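Local atomic coordinates of translocator protein BipD (Burkholderia pseudomallei, PDB entry 3NFT), a protein that is required for invasion of epithelial cells and for survival inside host cells, and probably regulates secretion of the effectors BipB and BipC through the type III secretion system. Residues Gly37-Pro43 against His88-Gln92; Lys46-Ala50 against Val77-Ala81; Arg82-Arg86 against Ala141-Glu145; Asp136-Tyr140 against Arg204-Leu209. All coordinates share one frame; numbering follows the deposited sequence. Where two conformers were deposited one is given.

Interaction 1: Gly37-Pro43 against His88-Gln92; sequences GVDRRVP and HARAQ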
loop_
_atom_site.group_PDB
_atom_site.type_symbol
_atom_site.label_atom_id
_atom_site.label_comp_id
_atom_site.label_asym_id
_atom_site.label_seq_id
_atom_site.Cartn_x
_atom_site.Cartn_y
_atom_site.Cartn_z
ATOM N N GLY A 37 10.206 18.234 13.146
ATOM C CA GLY A 37 9.113 19.091 13.574
ATOM C C GLY A 37 7.935 18.380 14.200
ATOM O O GLY A 37 6.920 19.008 14.508
ATOM N N VAL A 38 8.079 17.083 14.461
ATOM C CA VAL A 38 6.985 16.264 15.000
ATOM C C VAL A 38 7.331 15.749 16.413
ATOM O O VAL A 38 8.309 15.045 16.593
ATOM C CB VAL A 38 6.691 15.080 14.045
ATOM C CG1 VAL A 38 5.568 14.178 14.592
ATOM C CG2 VAL A 38 6.307 15.605 12.651
ATOM N N ASP A 39 6.520 16.123 17.403
ATOM C CA ASP A 39 6.697 15.685 18.779
ATOM C C ASP A 39 5.341 15.428 19.396
ATOM O O ASP A 39 4.666 16.355 19.829
ATOM C CB ASP A 39 7.462 16.733 19.590
ATOM C CG ASP A 39 7.811 16.253 20.994
ATOM O OD1 ASP A 39 8.555 16.977 21.686
ATOM O OD2 ASP A 39 7.336 15.185 21.439
ATOM N N ARG A 40 4.949 14.155 19.430
ATOM C CA ARG A 40 3.642 13.787 19.937
ATOM C C ARG A 40 3.427 14.111 21.394
ATOM O O ARG A 40 2.299 14.183 21.860
ATOM C CB ARG A 40 3.368 12.299 19.709
ATOM C CG ARG A 40 4.385 11.357 20.375
ATOM C CD ARG A 40 4.078 9.892 20.143
ATOM N NE ARG A 40 3.078 9.449 21.083
ATOM C CZ ARG A 40 3.015 8.256 21.673
ATOM N NH1 ARG A 40 3.912 7.285 21.426
ATOM N NH2 ARG A 40 2.069 8.046 22.565
ATOM N N ARG A 41 4.519 14.236 22.155
ATOM C CA ARG A 41 4.402 14.542 23.566
ATOM C C ARG A 41 3.708 15.896 23.812
ATOM O O ARG A 41 3.074 16.095 24.840
ATOM C CB ARG A 41 5.799 14.528 24.240
ATOM C CG ARG A 41 6.554 13.179 24.133
ATOM C CD ARG A 41 8.027 13.242 24.610
ATOM N NE ARG A 41 8.685 14.351 23.952
ATOM C CZ ARG A 41 9.861 14.841 24.312
ATOM N NH1 ARG A 41 10.529 14.282 25.312
ATOM N NH2 ARG A 41 10.356 15.891 23.679
ATOM N N VAL A 42 3.846 16.834 22.876
ATOM C CA VAL A 42 3.269 18.147 23.029
ATOM C C VAL A 42 1.727 18.123 23.079
ATOM O O VAL A 42 1.152 18.515 24.097
ATOM C CB VAL A 42 3.795 19.108 21.948
ATOM C CG1 VAL A 42 3.108 20.440 21.998
ATOM C CG2 VAL A 42 5.317 19.326 22.109
ATOM N N PRO A 43 1.053 17.668 21.993
ATOM C CA PRO A 43 -0.403 17.596 22.140
ATOM C C PRO A 43 -0.883 16.634 23.194
ATOM O O PRO A 43 -1.864 16.925 23.878
ATOM C CB PRO A 43 -0.856 17.140 20.760
ATOM C CG PRO A 43 0.295 16.399 20.207
ATOM C CD PRO A 43 1.482 17.197 20.675
ATOM N N HIS A 88 0.036 19.610 15.597
ATOM C CA HIS A 88 0.670 18.306 15.437
ATOM C C HIS A 88 0.234 17.648 14.126
ATOM O O HIS A 88 1.039 17.064 13.417
ATOM C CB HIS A 88 0.318 17.391 16.597
ATOM C CG HIS A 88 1.163 16.163 16.651
ATOM N ND1 HIS A 88 0.658 14.881 16.578
ATOM C CD2 HIS A 88 2.506 16.038 16.740
ATOM C CE1 HIS A 88 1.666 14.020 16.636
ATOM N NE2 HIS A 88 2.793 14.701 16.742
ATOM N N ALA A 89 -1.055 17.743 13.804
ATOM C CA ALA A 89 -1.561 17.151 12.576
ATOM C C ALA A 89 -0.911 17.820 11.349
ATOM O O ALA A 89 -0.565 17.149 10.353
ATOM C CB ALA A 89 -3.088 17.298 12.544
ATOM N N ARG A 90 -0.726 19.135 11.428
ATOM C CA ARG A 90 -0.063 19.867 10.327
ATOM C C ARG A 90 1.387 19.391 10.166
ATOM O O ARG A 90 1.854 19.101 9.054
ATOM C CB ARG A 90 -0.115 21.376 10.555
ATOM C CG ARG A 90 -1.508 21.944 10.419
ATOM C CD ARG A 90 -1.477 23.487 10.262
ATOM N NE ARG A 90 -2.664 24.150 10.814
ATOM C CZ ARG A 90 -3.916 23.995 10.373
ATOM N NH1 ARG A 90 -4.205 23.176 9.363
ATOM N NH2 ARG A 90 -4.901 24.665 10.962
ATOM N N ALA A 91 2.074 19.241 11.291
ATOM C CA ALA A 91 3.464 18.802 11.261
ATOM C C ALA A 91 3.583 17.380 10.720
ATOM O O ALA A 91 4.484 17.054 9.938
ATOM C CB ALA A 91 4.084 18.924 12.647
ATOM N N GLN A 92 2.644 16.525 11.122
ATOM C CA GLN A 92 2.643 15.156 10.639
ATOM C C GLN A 92 2.405 15.098 9.136
ATOM O O GLN A 92 3.086 14.363 8.409
ATOM C CB GLN A 92 1.575 14.349 11.348
ATOM C CG GLN A 92 1.839 14.020 12.781
ATOM C CD GLN A 92 0.651 13.333 13.441
ATOM O OE1 GLN A 92 -0.489 13.768 13.273
ATOM N NE2 GLN A 92 0.920 12.261 14.229
#
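His88 reaches from its helix into the bend formed by Gly37-Pro43, and the imidazole is lined by that segment on several sides. With CG anti to the backbone N (chi1 -167°), the ring leaves the helix so that Pro43 lies over one face, Pro43 CG standing 4.0 Å from the ring centroid in a CH-pi contact. Over the opposite face, near the rim, sits the CG of Gln92, one helical turn further on. Val38 CG1 and the CA of Arg40 approach the ring obliquely. The two methyls of Val38 divide the work: CG1 meets the imidazole and Gln92, whereas CG2 rests 4.0 Å from Ala91 CB. That same CB packs 3.4 Å from Gly37 O. The guanidinium of Arg40 turns elsewhere, to a salt bridge with Glu44. Away from His88, in the conformer given, Arg41 grips the Asp39 carboxylate side-on through NE and NH2, and Asp39 also accepts from Arg41 N, a capping bond at the turn that leads into helix 41-56. Gly37 closes helix 30-35 in a Schellman motif. The arrangement is a short loop between two helices, with a Schellman motif at one end and an aspartate capping bond at the other, packed on the long helix 76-103.

Interaction 2: Lys46-Ala50 against Val77-Ala81; sequences KLGAA and VFDDA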
loop_
_atom_site.group_PDB
_atom_site.type_symbol
_atom_site.label_atom_id
_atom_site.label_comp_id
_atom_site.label_asym_id
_atom_site.label_seq_id
_atom_site.Cartn_x
_atom_site.Cartn_y
_atom_site.Cartn_z
ATOM N N LYS A 46 -0.685 18.449 26.518
ATOM C CA LYS A 46 -1.678 19.507 26.630
ATOM C C LYS A 46 -3.082 18.883 26.867
ATOM O O LYS A 46 -3.870 19.406 27.662
ATOM C CB LYS A 46 -1.687 20.380 25.387
ATOM C CG LYS A 46 -0.383 21.133 25.128
ATOM C CD LYS A 46 -0.062 22.155 26.124
ATOM C CE LYS A 46 1.204 22.930 25.693
ATOM N NZ LYS A 46 1.513 23.892 26.757
ATOM N N LEU A 47 -3.350 17.763 26.218
ATOM C CA LEU A 47 -4.591 17.026 26.502
ATOM C C LEU A 47 -4.654 16.520 27.938
ATOM O O LEU A 47 -5.668 16.645 28.617
ATOM C CB LEU A 47 -4.792 15.884 25.519
ATOM C CG LEU A 47 -5.139 16.323 24.099
ATOM C CD1 LEU A 47 -4.849 15.211 23.084
ATOM C CD2 LEU A 47 -6.616 16.750 24.070
ATOM N N GLY A 48 -3.525 16.008 28.430
ATOM C CA GLY A 48 -3.441 15.595 29.827
ATOM C C GLY A 48 -3.731 16.737 30.786
ATOM O O GLY A 48 -4.435 16.585 31.775
ATOM N N ALA A 49 -3.183 17.907 30.493
ATOM C CA ALA A 49 -3.451 19.116 31.314
ATOM C C ALA A 49 -4.931 19.486 31.310
ATOM O O ALA A 49 -5.478 19.889 32.328
ATOM C CB ALA A 49 -2.603 20.299 30.859
ATOM N N ALA A 50 -5.569 19.328 30.145
ATOM C CA ALA A 50 -7.003 19.624 30.051
ATOM C C ALA A 50 -7.810 18.642 30.866
ATOM O O ALA A 50 -8.741 19.008 31.585
ATOM C CB ALA A 50 -7.419 19.598 28.593
ATOM N N VAL A 77 -6.826 26.098 29.102
ATOM C CA VAL A 77 -6.078 24.858 29.006
ATOM C C VAL A 77 -6.620 23.968 27.886
ATOM O O VAL A 77 -5.901 23.249 27.194
ATOM C CB VAL A 77 -6.116 24.134 30.381
ATOM C CG1 VAL A 77 -5.277 22.867 30.375
ATOM C CG2 VAL A 77 -5.673 25.105 31.519
ATOM N N PHE A 78 -7.928 23.992 27.717
ATOM C CA PHE A 78 -8.532 23.248 26.650
ATOM C C PHE A 78 -8.216 23.832 25.280
ATOM O O PHE A 78 -8.013 23.089 24.322
ATOM C CB PHE A 78 -10.064 23.193 26.845
ATOM C CG PHE A 78 -10.519 22.541 28.127
ATOM C CD1 PHE A 78 -10.478 23.255 29.339
ATOM C CD2 PHE A 78 -10.927 21.198 28.180
ATOM C CE1 PHE A 78 -10.843 22.687 30.530
ATOM C CE2 PHE A 78 -11.321 20.632 29.386
ATOM C CZ PHE A 78 -11.278 21.370 30.568
ATOM N N ASP A 79 -8.206 25.166 25.178
ATOM C CA ASP A 79 -7.766 25.836 23.963
ATOM C C ASP A 79 -6.347 25.441 23.589
ATOM O O ASP A 79 -6.070 25.124 22.445
ATOM C CB ASP A 79 -7.847 27.354 24.093
ATOM C CG ASP A 79 -9.255 27.844 24.384
ATOM O OD1 ASP A 79 -10.198 27.474 23.618
ATOM O OD2 ASP A 79 -9.417 28.595 25.383
ATOM N N ASP A 80 -5.461 25.401 24.576
ATOM C CA ASP A 80 -4.069 25.064 24.332
ATOM C C ASP A 80 -4.011 23.647 23.739
ATOM O O ASP A 80 -3.217 23.372 22.848
ATOM C CB ASP A 80 -3.266 25.048 25.645
ATOM C CG ASP A 80 -3.013 26.435 26.260
ATOM O OD1 ASP A 80 -3.099 27.450 25.564
ATOM O OD2 ASP A 80 -2.661 26.479 27.474
ATOM N N ALA A 81 -4.829 22.729 24.267
ATOM C CA ALA A 81 -4.835 21.350 23.748
ATOM C C ALA A 81 -5.336 21.306 22.298
ATOM O O ALA A 81 -4.774 20.632 21.459
ATOM C CB ALA A 81 -5.648 20.442 24.609
HETATM O O HOH W 1 -3.386 22.149 27.747
HETATM O O HOH W 2 -0.432 25.313 27.698
#
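Ala50 turns its methyl onto the ring of Phe78, CB lying 4.3 Å from the ring centroid and 25° off the normal, a CH-pi contact over one face. The ring is brought there by a chi1 of -60°, which sets CG anti to the carbonyl carbon and lets the far rim reach the backbone of Ala50 as well. Next to it Val77 presents a single branch: CG1, anti to the backbone N, sits 3.7 Å from Ala49 CB and also touches the peptide between Ala49 and Ala50. At the other end of the contact Ala81 CB is met by Leu47 CD2 at 3.9 Å, while Lys46 lays its CB over the CA of Ala81. Such small residues let the antiparallel helices approach to 8.1 Å between axes, at an angle of 155°. Two waters add to the contact: one donates to both backbone carbonyls, Lys46 O and Val77 O, each at 2.8 Å, and a second links Lys46 NZ to Asp80 OD2; the two charged groups are not in direct contact. Helices 41-56 and 76-103 thus form a hairpin, joined through the short strands 61-63 and 66-68. Its inner side meets the long helices: Leu47 packs on Val269 and Tyr272 of helix 244-295, and Phe78 meets Phe151 of helix 121-160.

Interaction 3: Arg82-Arg86 against Ala141-Glu145; sequences RVAVR and ATIVE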
loop_
_atom_site.group_PDB
_atom_site.type_symbol
_atom_site.label_atom_id
_atom_site.label_comp_id
_atom_site.label_asym_id
_atom_site.label_seq_id
_atom_site.Cartn_x
_atom_site.Cartn_y
_atom_site.Cartn_z
ATOM N N ARG A 82 -6.429 22.016 22.019
ATOM C CA ARG A 82 -6.967 22.044 20.665
ATOM C C ARG A 82 -5.932 22.606 19.683
ATOM O O ARG A 82 -5.751 22.068 18.581
ATOM C CB ARG A 82 -8.241 22.871 20.645
ATOM C CG ARG A 82 -9.357 22.166 21.396
ATOM C CD ARG A 82 -10.551 23.094 21.639
ATOM N NE ARG A 82 -11.011 23.641 20.371
ATOM C CZ ARG A 82 -11.715 24.748 20.220
ATOM N NH1 ARG A 82 -12.096 25.468 21.269
ATOM N NH2 ARG A 82 -12.075 25.107 18.993
ATOM N N VAL A 83 -5.258 23.678 20.069
ATOM C CA VAL A 83 -4.215 24.277 19.231
ATOM C C VAL A 83 -3.058 23.298 18.956
ATOM O O VAL A 83 -2.574 23.156 17.810
ATOM C CB VAL A 83 -3.674 25.564 19.868
ATOM C CG1 VAL A 83 -2.404 26.017 19.156
ATOM C CG2 VAL A 83 -4.759 26.648 19.824
ATOM N N ALA A 84 -2.660 22.572 19.993
ATOM C CA ALA A 84 -1.554 21.641 19.872
ATOM C C ALA A 84 -1.933 20.444 18.994
ATOM O O ALA A 84 -1.116 19.963 18.225
ATOM C CB ALA A 84 -1.086 21.185 21.238
ATOM N N VAL A 85 -3.189 19.985 19.072
ATOM C CA VAL A 85 -3.618 18.856 18.285
ATOM C C VAL A 85 -3.618 19.258 16.805
ATOM O O VAL A 85 -3.150 18.507 15.943
ATOM C CB VAL A 85 -5.005 18.374 18.707
ATOM C CG1 VAL A 85 -5.562 17.424 17.695
ATOM C CG2 VAL A 85 -4.944 17.691 20.107
ATOM N N ARG A 86 -4.144 20.451 16.516
ATOM C CA ARG A 86 -4.120 21.001 15.155
ATOM C C ARG A 86 -2.697 21.135 14.626
ATOM O O ARG A 86 -2.396 20.709 13.515
ATOM C CB ARG A 86 -4.801 22.377 15.115
ATOM C CG ARG A 86 -6.299 22.327 15.215
ATOM C CD ARG A 86 -6.955 23.651 14.721
ATOM N NE ARG A 86 -7.853 24.234 15.730
ATOM C CZ ARG A 86 -7.499 25.140 16.646
ATOM N NH1 ARG A 86 -6.253 25.600 16.702
ATOM N NH2 ARG A 86 -8.406 25.607 17.508
ATOM N N ALA A 141 -7.410 14.228 14.122
ATOM C CA ALA A 141 -7.364 15.622 14.469
ATOM C C ALA A 141 -8.784 16.183 14.584
ATOM O O ALA A 141 -9.089 16.934 15.506
ATOM C CB ALA A 141 -6.544 16.416 13.426
ATOM N N THR A 142 -9.648 15.861 13.622
ATOM C CA THR A 142 -11.010 16.388 13.631
ATOM C C THR A 142 -11.778 15.839 14.830
ATOM O O THR A 142 -12.474 16.565 15.526
ATOM C CB THR A 142 -11.742 15.993 12.345
ATOM O OG1 THR A 142 -11.030 16.523 11.225
ATOM C CG2 THR A 142 -13.152 16.558 12.372
ATOM N N ILE A 143 -11.645 14.538 15.074
ATOM C CA ILE A 143 -12.353 13.909 16.183
ATOM C C ILE A 143 -11.865 14.450 17.521
ATOM O O ILE A 143 -12.655 14.802 18.393
ATOM C CB ILE A 143 -12.159 12.391 16.170
ATOM C CG1 ILE A 143 -12.759 11.793 14.901
ATOM C CG2 ILE A 143 -12.753 11.731 17.423
ATOM C CD1 ILE A 143 -12.285 10.403 14.625
ATOM N N VAL A 144 -10.543 14.505 17.695
ATOM C CA VAL A 144 -10.022 15.025 18.960
ATOM C C VAL A 144 -10.342 16.502 19.184
ATOM O O VAL A 144 -10.673 16.872 20.303
ATOM C CB VAL A 144 -8.532 14.706 19.115
ATOM C CG1 VAL A 144 -7.962 15.413 20.345
ATOM C CG2 VAL A 144 -8.378 13.195 19.215
ATOM N N GLU A 145 -10.282 17.331 18.133
ATOM C CA GLU A 145 -10.709 18.748 18.218
ATOM C C GLU A 145 -12.143 18.851 18.703
ATOM O O GLU A 145 -12.441 19.594 19.620
ATOM C CB GLU A 145 -10.635 19.444 16.848
ATOM C CG GLU A 145 -11.516 20.750 16.666
ATOM C CD GLU A 145 -11.004 21.932 17.436
ATOM O OE1 GLU A 145 -11.664 23.001 17.428
ATOM O OE2 GLU A 145 -9.924 21.803 18.039
HETATM O O HOH W 3 -7.721 20.666 17.740
#
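Helix segments 82-86 and 141-145 run almost exactly antiparallel, at 178°, with axes 9.6 Å apart. Across this gap Glu145 meets Arg82 in a side-on salt bridge. Arg82 NH2 donates to Glu145 OE1 at 2.7 Å, and Arg82 NE gives a nearly straight bond to OE2 (3.2 Å, 167°). The carboxylate stays at the edge of the guanidinium, close to its plane, yet the two flat groups are turned 50° against each other, and NE consequently meets OE2 from above the carboxylate plane. Glu145 reaches this position by a bend at chi2, its CG being anti to the backbone N. A water donates to both OE2 of Glu145 and the carbonyl O of Arg82, tying the carboxylate to the backbone of the opposing helix. Arg86 adds a second positive charge: its NE stands 3.9 Å from Glu145 OE2, a long ion pair in which no N-H points at the oxygen. The three residues form a network that would be expected to stabilise the charged carboxylate. Beside it the contact is apolar, Val85 CG2 resting 3.8 Å from Val144 CG1 and Val85 CG1 lying over the CA of Ala141. Tyr272 of helix 244-295 packs against both valines, and Leu47 of helix 41-56 touches Val85, while Ile143, on helix 121-160, packs on Trp205 and Leu209 of helix 202-209.

Interaction 4: Asp136-Tyr140 against Arg204-Leu209; sequences DIDAY and RWRKEL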
loop_
_atom_site.group_PDB
_atom_site.type_symbol
_atom_site.label_atom_id
_atom_site.label_comp_id
_atom_site.label_asym_id
_atom_site.label_seq_id
_atom_site.Cartn_x
_atom_site.Cartn_y
_atom_site.Cartn_z
ATOM N N ASP A 136 -5.823 9.236 8.248
ATOM C CA ASP A 136 -5.911 8.955 9.685
ATOM C C ASP A 136 -5.511 10.165 10.518
ATOM O O ASP A 136 -6.141 10.458 11.533
ATOM C CB ASP A 136 -5.060 7.751 10.069
ATOM C CG ASP A 136 -5.678 6.435 9.652
ATOM O OD1 ASP A 136 -6.901 6.381 9.420
ATOM O OD2 ASP A 136 -4.935 5.449 9.545
ATOM N N ILE A 137 -4.465 10.874 10.095
ATOM C CA ILE A 137 -4.098 12.112 10.777
ATOM C C ILE A 137 -5.223 13.103 10.835
ATOM O O ILE A 137 -5.517 13.680 11.886
ATOM C CB ILE A 137 -2.907 12.835 10.072
ATOM C CG1 ILE A 137 -1.623 12.060 10.300
ATOM C CG2 ILE A 137 -2.795 14.313 10.531
ATOM C CD1 ILE A 137 -0.548 12.444 9.252
ATOM N N ASP A 138 -5.822 13.327 9.673
ATOM C CA ASP A 138 -6.923 14.271 9.556
ATOM C C ASP A 138 -8.120 13.846 10.378
ATOM O O ASP A 138 -8.734 14.673 11.076
ATOM C CB ASP A 138 -7.356 14.379 8.083
ATOM C CG ASP A 138 -6.425 15.229 7.241
ATOM O OD1 ASP A 138 -6.657 15.266 6.006
ATOM O OD2 ASP A 138 -5.483 15.860 7.764
ATOM N N ALA A 139 -8.505 12.573 10.263
ATOM C CA ALA A 139 -9.644 12.047 11.000
ATOM C C ALA A 139 -9.445 12.254 12.493
ATOM O O ALA A 139 -10.325 12.745 13.205
ATOM C CB ALA A 139 -9.825 10.546 10.729
ATOM N N TYR A 140 -8.290 11.849 12.991
ATOM C CA TYR A 140 -8.083 11.928 14.414
ATOM C C TYR A 140 -8.006 13.347 14.911
ATOM O O TYR A 140 -8.492 13.641 16.005
ATOM C CB TYR A 140 -6.855 11.125 14.869
ATOM C CG TYR A 140 -7.283 9.883 15.607
ATOM C CD1 TYR A 140 -7.201 8.633 15.041
ATOM C CD2 TYR A 140 -7.826 9.994 16.870
ATOM C CE1 TYR A 140 -7.616 7.513 15.746
ATOM C CE2 TYR A 140 -8.246 8.899 17.566
ATOM C CZ TYR A 140 -8.144 7.667 17.004
ATOM O OH TYR A 140 -8.607 6.618 17.749
ATOM N N ARG A 204 -15.201 0.398 10.973
ATOM C CA ARG A 204 -13.940 0.480 11.710
ATOM C C ARG A 204 -13.950 1.650 12.692
ATOM O O ARG A 204 -13.581 1.495 13.849
ATOM C CB ARG A 204 -12.751 0.611 10.748
ATOM C CG ARG A 204 -11.377 0.372 11.399
ATOM C CD ARG A 204 -10.756 1.639 11.974
ATOM N NE ARG A 204 -9.935 2.368 11.007
ATOM C CZ ARG A 204 -9.236 3.468 11.283
ATOM N NH1 ARG A 204 -9.254 3.993 12.508
ATOM N NH2 ARG A 204 -8.521 4.050 10.323
ATOM N N TRP A 205 -14.366 2.818 12.226
ATOM C CA TRP A 205 -14.406 4.001 13.088
ATOM C C TRP A 205 -15.434 3.872 14.216
ATOM O O TRP A 205 -15.176 4.313 15.337
ATOM C CB TRP A 205 -14.604 5.276 12.285
ATOM C CG TRP A 205 -13.338 5.713 11.596
ATOM C CD1 TRP A 205 -13.000 5.501 10.303
ATOM C CD2 TRP A 205 -12.217 6.354 12.202
ATOM N NE1 TRP A 205 -11.761 6.014 10.035
ATOM C CE2 TRP A 205 -11.260 6.550 11.193
ATOM C CE3 TRP A 205 -11.949 6.817 13.484
ATOM C CZ2 TRP A 205 -10.039 7.166 11.443
ATOM C CZ3 TRP A 205 -10.721 7.439 13.721
ATOM C CH2 TRP A 205 -9.799 7.596 12.711
ATOM N N ARG A 206 -16.580 3.240 13.959
ATOM C CA ARG A 206 -17.516 2.969 15.044
ATOM C C ARG A 206 -16.873 2.092 16.115
ATOM O O ARG A 206 -17.008 2.373 17.304
ATOM C CB ARG A 206 -18.794 2.271 14.527
ATOM C CG ARG A 206 -19.686 3.185 13.750
ATOM C CD ARG A 206 -21.003 2.474 13.356
ATOM N NE ARG A 206 -21.886 3.340 12.579
ATOM C CZ ARG A 206 -22.521 2.990 11.449
ATOM N NH1 ARG A 206 -22.357 1.787 10.913
ATOM N NH2 ARG A 206 -23.297 3.874 10.838
ATOM N N LYS A 207 -16.156 1.045 15.708
ATOM C CA LYS A 207 -15.473 0.184 16.690
ATOM C C LYS A 207 -14.384 0.943 17.432
ATOM O O LYS A 207 -14.264 0.813 18.651
ATOM C CB LYS A 207 -14.867 -1.053 16.039
ATOM C CG LYS A 207 -15.883 -2.072 15.565
ATOM C CD LYS A 207 -15.197 -3.329 15.051
ATOM C CE LYS A 207 -16.190 -4.339 14.478
ATOM N NZ LYS A 207 -15.469 -5.506 13.868
ATOM N N GLU A 208 -13.624 1.736 16.692
ATOM C CA GLU A 208 -12.487 2.482 17.257
ATOM C C GLU A 208 -12.959 3.492 18.302
ATOM O O GLU A 208 -12.349 3.626 19.375
ATOM C CB GLU A 208 -11.737 3.196 16.125
ATOM C CG GLU A 208 -10.627 4.140 16.598
ATOM C CD GLU A 208 -9.261 3.496 16.707
ATOM O OE1 GLU A 208 -9.063 2.315 16.316
ATOM O OE2 GLU A 208 -8.357 4.225 17.181
ATOM N N LEU A 209 -14.037 4.220 18.011
ATOM C CA LEU A 209 -14.430 5.337 18.868
ATOM C C LEU A 209 -15.333 4.956 20.033
ATOM O O LEU A 209 -15.323 5.638 21.069
ATOM C CB LEU A 209 -15.040 6.457 18.047
ATOM C CG LEU A 209 -14.095 7.053 16.980
ATOM C CD1 LEU A 209 -14.760 8.191 16.254
ATOM C CD2 LEU A 209 -12.752 7.570 17.596
#
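The indole of Trp205 takes Tyr140 CD1 at its edge, 3.6 Å from Trp205 CH2, the two ring planes being inclined at 57°. One face of the indole carries the guanidinium of Arg204, which in the conformer given has NH1 3.4 Å above the Trp205 ring plane, toward the rim. Ala139 CB comes obliquely onto the indole, 3.5 Å from Trp205 CZ2. In that same conformer the Arg204 guanidinium receives Asp136 OD1 at its edge, near its plane: Arg204 NH2 donates to Asp136 OD1 at 3.0 Å in a bent salt bridge, the carboxylate being turned steeply from the guanidinium. Bends at chi2 and chi3 fold this arginine back over its neighbour's indole to reach the aspartate. Large side chains therefore span helices whose axes are 13.6 Å apart and inclined at 53°. The contact fastens the short helix 202-209, inserted between the two long helices in the chain, onto helix 121-160, predicted to be part of a coiled coil in this type III secretion tip protein. The Tyr140 hydroxyl donates a very short hydrogen bond of 2.5 Å to Glu208 OE2. This oxygen lies in the plane of the phenol ring, and the carboxylate is rotated 79° from that ring. Glu208 OE1 accepts from the backbone N of Gln118 of the second subunit, and Pro121 of that subunit packs on Asp136.

In the fold
The four contacts show how an elongated helical bundle is tied together by successive local pairings. Interactions 1 and 2, with centres about 14 Å apart, both join helix 41-56 and its approach to helix 76-103, and interaction 2 is nested within the loop that interaction 1 closes. Interaction 3, its centre about 10 Å from that of interaction 2 and 11 Å from that of interaction 1, passes from helix 76-103 to helix 121-160; along the chain it crosses interaction 1. Interaction 4 continues to helix 202-209, its centre about 13 Å from that of interaction 3. The N-terminal domain is an intramolecular chaperone, and the 41-56/76-103 hairpin, probably part of it, packs on the predicted coiled-coil region.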